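Local coordinates for protein NADPH-quinone reductase (Pediococcus pentosaceus ATCC 25745, PDB 3HA2) that probably transfers electrons from NAD(P)H to quinones through a bound FMN, this chain being the flavodoxin-like part of a longer protein, at residues 1-13 / 48-62. Sequence-based numbering, arbitrary orientation.
Sequences MQTLIIVAHPELA and LLLQNDRIILEFPLY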
loop_
_atom_site.group_PDB
_atom_site.type_symbol
_atom_site.label_atom_id
_atom_site.label_comp_id
_atom_site.label_asym_id
_atom_site.label_seq_id
_atom_site.Cartn_x
_atom_site.Cartn_y
_atom_site.Cartn_z
HETATM N N MSE A 1 -17.664 -19.566 14.780
HETATM C CA MSE A 1 -16.738 -18.779 13.923
HETATM C C MSE A 1 -15.745 -18.061 14.802
HETATM O O MSE A 1 -16.119 -17.405 15.779
HETATM C CB MSE A 1 -17.502 -17.746 13.101
HETATM C CG MSE A 1 -16.628 -16.988 12.109
HETATM SE SE MSE A 1 -17.523 -15.402 11.437
HETATM C CE MSE A 1 -17.772 -14.461 13.131
ATOM N N GLN A 2 -14.475 -18.184 14.442
ATOM C CA GLN A 2 -13.403 -17.528 15.162
ATOM C C GLN A 2 -12.901 -16.362 14.315
ATOM O O GLN A 2 -12.687 -16.504 13.098
ATOM C CB GLN A 2 -12.262 -18.518 15.446
ATOM C CG GLN A 2 -12.701 -19.839 16.101
ATOM C CD GLN A 2 -13.300 -19.649 17.487
ATOM O OE1 GLN A 2 -12.695 -19.019 18.350
ATOM N NE2 GLN A 2 -14.487 -20.219 17.713
ATOM N N THR A 3 -12.710 -15.218 14.966
ATOM C CA THR A 3 -12.269 -13.995 14.283
ATOM C C THR A 3 -10.938 -13.518 14.835
ATOM O O THR A 3 -10.733 -13.479 16.051
ATOM C CB THR A 3 -13.315 -12.871 14.455
ATOM O OG1 THR A 3 -14.574 -13.319 13.953
ATOM C CG2 THR A 3 -12.910 -11.603 13.714
ATOM N N LEU A 4 -10.035 -13.165 13.918
ATOM C CA LEU A 4 -8.739 -12.622 14.265
ATOM C C LEU A 4 -8.700 -11.171 13.814
ATOM O O LEU A 4 -8.905 -10.876 12.632
ATOM C CB LEU A 4 -7.627 -13.413 13.528
ATOM C CG LEU A 4 -6.178 -12.948 13.716
ATOM C CD1 LEU A 4 -5.744 -13.002 15.198
ATOM C CD2 LEU A 4 -5.239 -13.789 12.842
ATOM N N ILE A 5 -8.430 -10.267 14.753
ATOM C CA ILE A 5 -8.298 -8.854 14.424
ATOM C C ILE A 5 -6.820 -8.465 14.487
ATOM O O ILE A 5 -6.217 -8.442 15.564
ATOM C CB ILE A 5 -9.165 -7.974 15.335
ATOM C CG1 ILE A 5 -10.629 -8.465 15.316
ATOM C CG2 ILE A 5 -9.096 -6.495 14.884
ATOM C CD1 ILE A 5 -11.485 -7.753 16.337
ATOM N N ILE A 6 -6.252 -8.186 13.312
ATOM C CA ILE A 6 -4.863 -7.731 13.186
ATOM C C ILE A 6 -4.858 -6.217 13.347
ATOM O O ILE A 6 -5.330 -5.482 12.467
ATOM C CB ILE A 6 -4.262 -8.053 11.793
ATOM C CG1 ILE A 6 -4.396 -9.543 11.445
ATOM C CG2 ILE A 6 -2.787 -7.584 11.727
ATOM C CD1 ILE A 6 -3.751 -10.479 12.453
ATOM N N VAL A 7 -4.353 -5.772 14.485
ATOM C CA VAL A 7 -4.406 -4.364 14.862
ATOM C C VAL A 7 -3.075 -3.740 14.493
ATOM O O VAL A 7 -2.068 -3.936 15.187
ATOM C CB VAL A 7 -4.710 -4.199 16.366
ATOM C CG1 VAL A 7 -4.786 -2.716 16.768
ATOM C CG2 VAL A 7 -6.010 -4.898 16.703
ATOM N N ALA A 8 -3.081 -3.008 13.384
ATOM C CA ALA A 8 -1.861 -2.459 12.813
ATOM C C ALA A 8 -1.810 -0.953 12.969
ATOM O O ALA A 8 -1.575 -0.238 12.002
ATOM C CB ALA A 8 -1.726 -2.850 11.337
ATOM N N HIS A 9 -2.088 -0.465 14.170
ATOM C CA HIS A 9 -1.841 0.944 14.462
ATOM C C HIS A 9 -0.373 1.034 14.856
ATOM O O HIS A 9 0.064 0.286 15.737
ATOM C CB HIS A 9 -2.741 1.451 15.572
ATOM C CG HIS A 9 -2.658 2.930 15.772
ATOM N ND1 HIS A 9 -3.673 3.787 15.403
ATOM C CD2 HIS A 9 -1.677 3.706 16.291
ATOM C CE1 HIS A 9 -3.320 5.029 15.689
ATOM N NE2 HIS A 9 -2.118 5.008 16.236
ATOM N N PRO A 10 0.401 1.922 14.192
ATOM C CA PRO A 10 1.857 1.966 14.358
ATOM C C PRO A 10 2.321 2.528 15.697
ATOM O O PRO A 10 3.474 2.323 16.077
ATOM C CB PRO A 10 2.317 2.900 13.233
ATOM C CG PRO A 10 1.145 3.078 12.351
ATOM C CD PRO A 10 -0.049 2.938 13.226
ATOM N N GLU A 11 1.447 3.254 16.389
ATOM C CA GLU A 11 1.754 3.754 17.723
ATOM C C GLU A 11 0.638 3.371 18.683
ATOM O O GLU A 11 0.089 4.219 19.391
ATOM C CB GLU A 11 1.948 5.275 17.706
ATOM C CG GLU A 11 3.182 5.763 16.944
ATOM C CD GLU A 11 4.492 5.269 17.540
ATOM O OE1 GLU A 11 4.606 5.194 18.790
ATOM O OE2 GLU A 11 5.415 4.955 16.749
ATOM N N LEU A 12 0.319 2.079 18.705
ATOM C CA LEU A 12 -0.816 1.555 19.467
ATOM C C LEU A 12 -0.929 2.056 20.917
ATOM O O LEU A 12 -2.024 2.425 21.366
ATOM C CB LEU A 12 -0.801 0.026 19.439
ATOM C CG LEU A 12 -2.063 -0.694 19.910
ATOM C CD1 LEU A 12 -3.286 -0.214 19.127
ATOM C CD2 LEU A 12 -1.888 -2.190 19.752
ATOM N N ALA A 13 0.195 2.060 21.634
ATOM C CA ALA A 13 0.232 2.475 23.042
ATOM C C ALA A 13 -0.254 3.915 23.264
ATOM O O ALA A 13 -0.718 4.266 24.353
ATOM C CB ALA A 13 1.630 2.304 23.599
ATOM N N LEU A 48 -1.891 -18.207 13.748
ATOM C CA LEU A 48 -3.124 -17.489 14.094
ATOM C C LEU A 48 -4.088 -17.428 12.917
ATOM O O LEU A 48 -5.296 -17.615 13.081
ATOM C CB LEU A 48 -2.803 -16.080 14.603
ATOM C CG LEU A 48 -2.132 -16.002 15.978
ATOM C CD1 LEU A 48 -1.766 -14.547 16.270
ATOM C CD2 LEU A 48 -3.060 -16.544 17.072
ATOM N N LEU A 49 -3.565 -17.169 11.722
ATOM C CA LEU A 49 -4.414 -17.178 10.526
ATOM C C LEU A 49 -5.120 -18.515 10.325
ATOM O O LEU A 49 -6.331 -18.557 10.061
ATOM C CB LEU A 49 -3.614 -16.820 9.283
ATOM C CG LEU A 49 -3.135 -15.369 9.259
ATOM C CD1 LEU A 49 -2.016 -15.251 8.238
ATOM C CD2 LEU A 49 -4.255 -14.434 8.894
ATOM N N LEU A 50 -4.368 -19.602 10.470
ATOM C CA LEU A 50 -4.913 -20.937 10.246
ATOM C C LEU A 50 -6.037 -21.262 11.227
ATOM O O LEU A 50 -6.928 -22.040 10.900
ATOM C CB LEU A 50 -3.810 -21.997 10.326
ATOM C CG LEU A 50 -2.797 -22.072 9.174
ATOM C CD1 LEU A 50 -1.719 -23.112 9.476
ATOM C CD2 LEU A 50 -3.474 -22.401 7.858
ATOM N N GLN A 51 -5.978 -20.662 12.413
ATOM C CA GLN A 51 -6.905 -20.955 13.509
ATOM C C GLN A 51 -8.171 -20.094 13.449
ATOM O O GLN A 51 -9.065 -20.247 14.279
ATOM C CB GLN A 51 -6.216 -20.712 14.855
ATOM C CG GLN A 51 -5.090 -21.686 15.187
ATOM C CD GLN A 51 -4.299 -21.261 16.418
ATOM O OE1 GLN A 51 -3.067 -21.232 16.397
ATOM N NE2 GLN A 51 -5.002 -20.921 17.492
ATOM N N ASN A 52 -8.235 -19.165 12.500
ATOM C CA ASN A 52 -9.379 -18.246 12.443
ATOM C C ASN A 52 -10.096 -18.285 11.105
ATOM O O ASN A 52 -9.494 -18.640 10.092
ATOM C CB ASN A 52 -8.968 -16.822 12.838
ATOM C CG ASN A 52 -8.668 -16.703 14.324
ATOM O OD1 ASN A 52 -9.543 -16.325 15.110
ATOM N ND2 ASN A 52 -7.451 -17.067 14.723
ATOM N N ASP A 53 -11.390 -17.943 11.121
ATOM C CA ASP A 53 -12.262 -17.996 9.944
ATOM C C ASP A 53 -12.460 -16.626 9.314
ATOM O O ASP A 53 -12.609 -16.508 8.105
ATOM C CB ASP A 53 -13.644 -18.544 10.336
ATOM C CG ASP A 53 -13.557 -19.877 11.033
ATOM O OD1 ASP A 53 -13.094 -20.838 10.382
ATOM O OD2 ASP A 53 -13.943 -19.966 12.226
ATOM N N ARG A 54 -12.493 -15.594 10.139
ATOM C CA ARG A 54 -12.635 -14.236 9.636
ATOM C C ARG A 54 -11.429 -13.435 10.110
ATOM O O ARG A 54 -11.127 -13.398 11.298
ATOM C CB ARG A 54 -13.930 -13.592 10.148
ATOM C CG ARG A 54 -14.109 -12.151 9.699
ATOM C CD ARG A 54 -15.474 -11.598 10.144
ATOM N NE ARG A 54 -16.572 -12.309 9.494
ATOM C CZ ARG A 54 -17.852 -12.196 9.840
ATOM N NH1 ARG A 54 -18.214 -11.399 10.845
ATOM N NH2 ARG A 54 -18.775 -12.899 9.189
ATOM N N ILE A 55 -10.747 -12.811 9.159
ATOM C CA ILE A 55 -9.524 -12.082 9.424
ATOM C C ILE A 55 -9.830 -10.627 9.118
ATOM O O ILE A 55 -10.203 -10.287 7.991
ATOM C CB ILE A 55 -8.334 -12.548 8.513
ATOM C CG1 ILE A 55 -8.245 -14.094 8.357
ATOM C CG2 ILE A 55 -7.017 -11.926 8.990
ATOM C CD1 ILE A 55 -8.091 -14.900 9.658
ATOM N N ILE A 56 -9.688 -9.782 10.127
ATOM C CA ILE A 56 -9.947 -8.366 9.961
ATOM C C ILE A 56 -8.642 -7.593 10.097
ATOM O O ILE A 56 -7.901 -7.770 11.064
ATOM C CB ILE A 56 -10.989 -7.893 10.979
ATOM C CG1 ILE A 56 -12.362 -8.473 10.609
ATOM C CG2 ILE A 56 -11.006 -6.374 11.074
ATOM C CD1 ILE A 56 -13.402 -8.380 11.722
ATOM N N LEU A 57 -8.350 -6.753 9.118
ATOM C CA LEU A 57 -7.171 -5.902 9.233
ATOM C C LEU A 57 -7.646 -4.532 9.646
ATOM O O LEU A 57 -8.473 -3.916 8.963
ATOM C CB LEU A 57 -6.432 -5.804 7.910
ATOM C CG LEU A 57 -6.134 -7.139 7.221
ATOM C CD1 LEU A 57 -5.358 -6.831 5.920
ATOM C CD2 LEU A 57 -5.379 -8.127 8.112
ATOM N N GLU A 58 -7.112 -4.068 10.769
ATOM C CA GLU A 58 -7.576 -2.842 11.423
ATOM C C GLU A 58 -6.427 -1.827 11.487
ATOM O O GLU A 58 -5.417 -2.026 12.204
ATOM C CB GLU A 58 -8.089 -3.190 12.827
ATOM C CG GLU A 58 -8.589 -2.010 13.619
ATOM C CD GLU A 58 -9.497 -2.408 14.753
ATOM O OE1 GLU A 58 -10.212 -3.435 14.640
ATOM O OE2 GLU A 58 -9.504 -1.673 15.762
ATOM N N PHE A 59 -6.578 -0.726 10.756
ATOM C CA PHE A 59 -5.473 0.224 10.630
ATOM C C PHE A 59 -5.929 1.640 10.277
ATOM O O PHE A 59 -7.019 1.822 9.732
ATOM C CB PHE A 59 -4.489 -0.292 9.563
ATOM C CG PHE A 59 -5.118 -0.521 8.185
ATOM C CD1 PHE A 59 -5.681 -1.758 7.834
ATOM C CD2 PHE A 59 -5.149 0.510 7.246
ATOM C CE1 PHE A 59 -6.266 -1.959 6.566
ATOM C CE2 PHE A 59 -5.723 0.315 5.972
ATOM C CZ PHE A 59 -6.278 -0.924 5.634
ATOM N N PRO A 60 -5.084 2.640 10.571
ATOM C CA PRO A 60 -5.336 4.007 10.100
ATOM C C PRO A 60 -4.862 4.194 8.666
ATOM O O PRO A 60 -3.877 3.587 8.232
ATOM C CB PRO A 60 -4.509 4.853 11.061
ATOM C CG PRO A 60 -3.341 3.984 11.405
ATOM C CD PRO A 60 -3.871 2.557 11.410
ATOM N N LEU A 61 -5.562 5.037 7.928
ATOM C CA LEU A 61 -5.202 5.289 6.546
ATOM C C LEU A 61 -4.031 6.300 6.534
ATOM O O LEU A 61 -4.147 7.419 7.060
ATOM C CB LEU A 61 -6.429 5.828 5.806
ATOM C CG LEU A 61 -6.350 5.951 4.294
ATOM C CD1 LEU A 61 -6.444 4.563 3.671
ATOM C CD2 LEU A 61 -7.438 6.892 3.752
ATOM N N TYR A 62 -2.895 5.878 5.991
ATOM C CA TYR A 62 -1.706 6.732 5.906
ATOM C C TYR A 62 -1.416 6.909 4.419
ATOM O O TYR A 62 -1.146 5.925 3.725
ATOM C CB TYR A 62 -0.512 6.033 6.569
ATOM C CG TYR A 62 -0.466 6.091 8.087
ATOM C CD1 TYR A 62 -1.521 6.621 8.816
ATOM C CD2 TYR A 62 0.644 5.613 8.785
ATOM C CE1 TYR A 62 -1.495 6.687 10.193
ATOM C CE2 TYR A 62 0.682 5.681 10.180
ATOM C CZ TYR A 62 -0.406 6.209 10.865
ATOM O OH TYR A 62 -0.424 6.285 12.241
#
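Turned away from its own amide nitrogen at chi1 (-175°) and folded back at chi3 (60°), the side chain of selenomethionine Met1 lays its selenium over one face of the Arg54 guanidinium, 3.6 Å from Arg54 NH2. Arg54 also forms a salt bridge with Glu94. Asp53 OD2 takes the Gln2 N-H through its anti lone pair, 2.9 Å from Gln2 N and almost straight, while Gln2 O accepts from both Asp53 N and Arg54 N; three hydrogen bonds thus tie Gln2 to Asp53 and Arg54 where the two strands begin. Beyond, Leu4 and Ile6 each give N-H and C=O to strand 54-60, from Leu4 N to Arg54 O (2.8 Å), ending with Ala8 N to Glu58 O. Asn52 ND2 reaches back to Leu48 O (2.8 Å) in the last turn of helix 42-50, and Asn52 CG lies 3.5 Å from Leu4 CB; an alanine here would probably leave Leu48 O without this donor and open a gap beside Leu4. The Leu4 side chain crosses that of Leu48 at about a right angle, CD2 3.8 Å from Leu48 CB, while the Ile6 and Leu57 side chains lie side by side. Strand 54-60 in the middle of the five-stranded parallel sheet, with 3-7 beside it, exemplifies the flavodoxin-like fold, strand order 2-1-3-4-5.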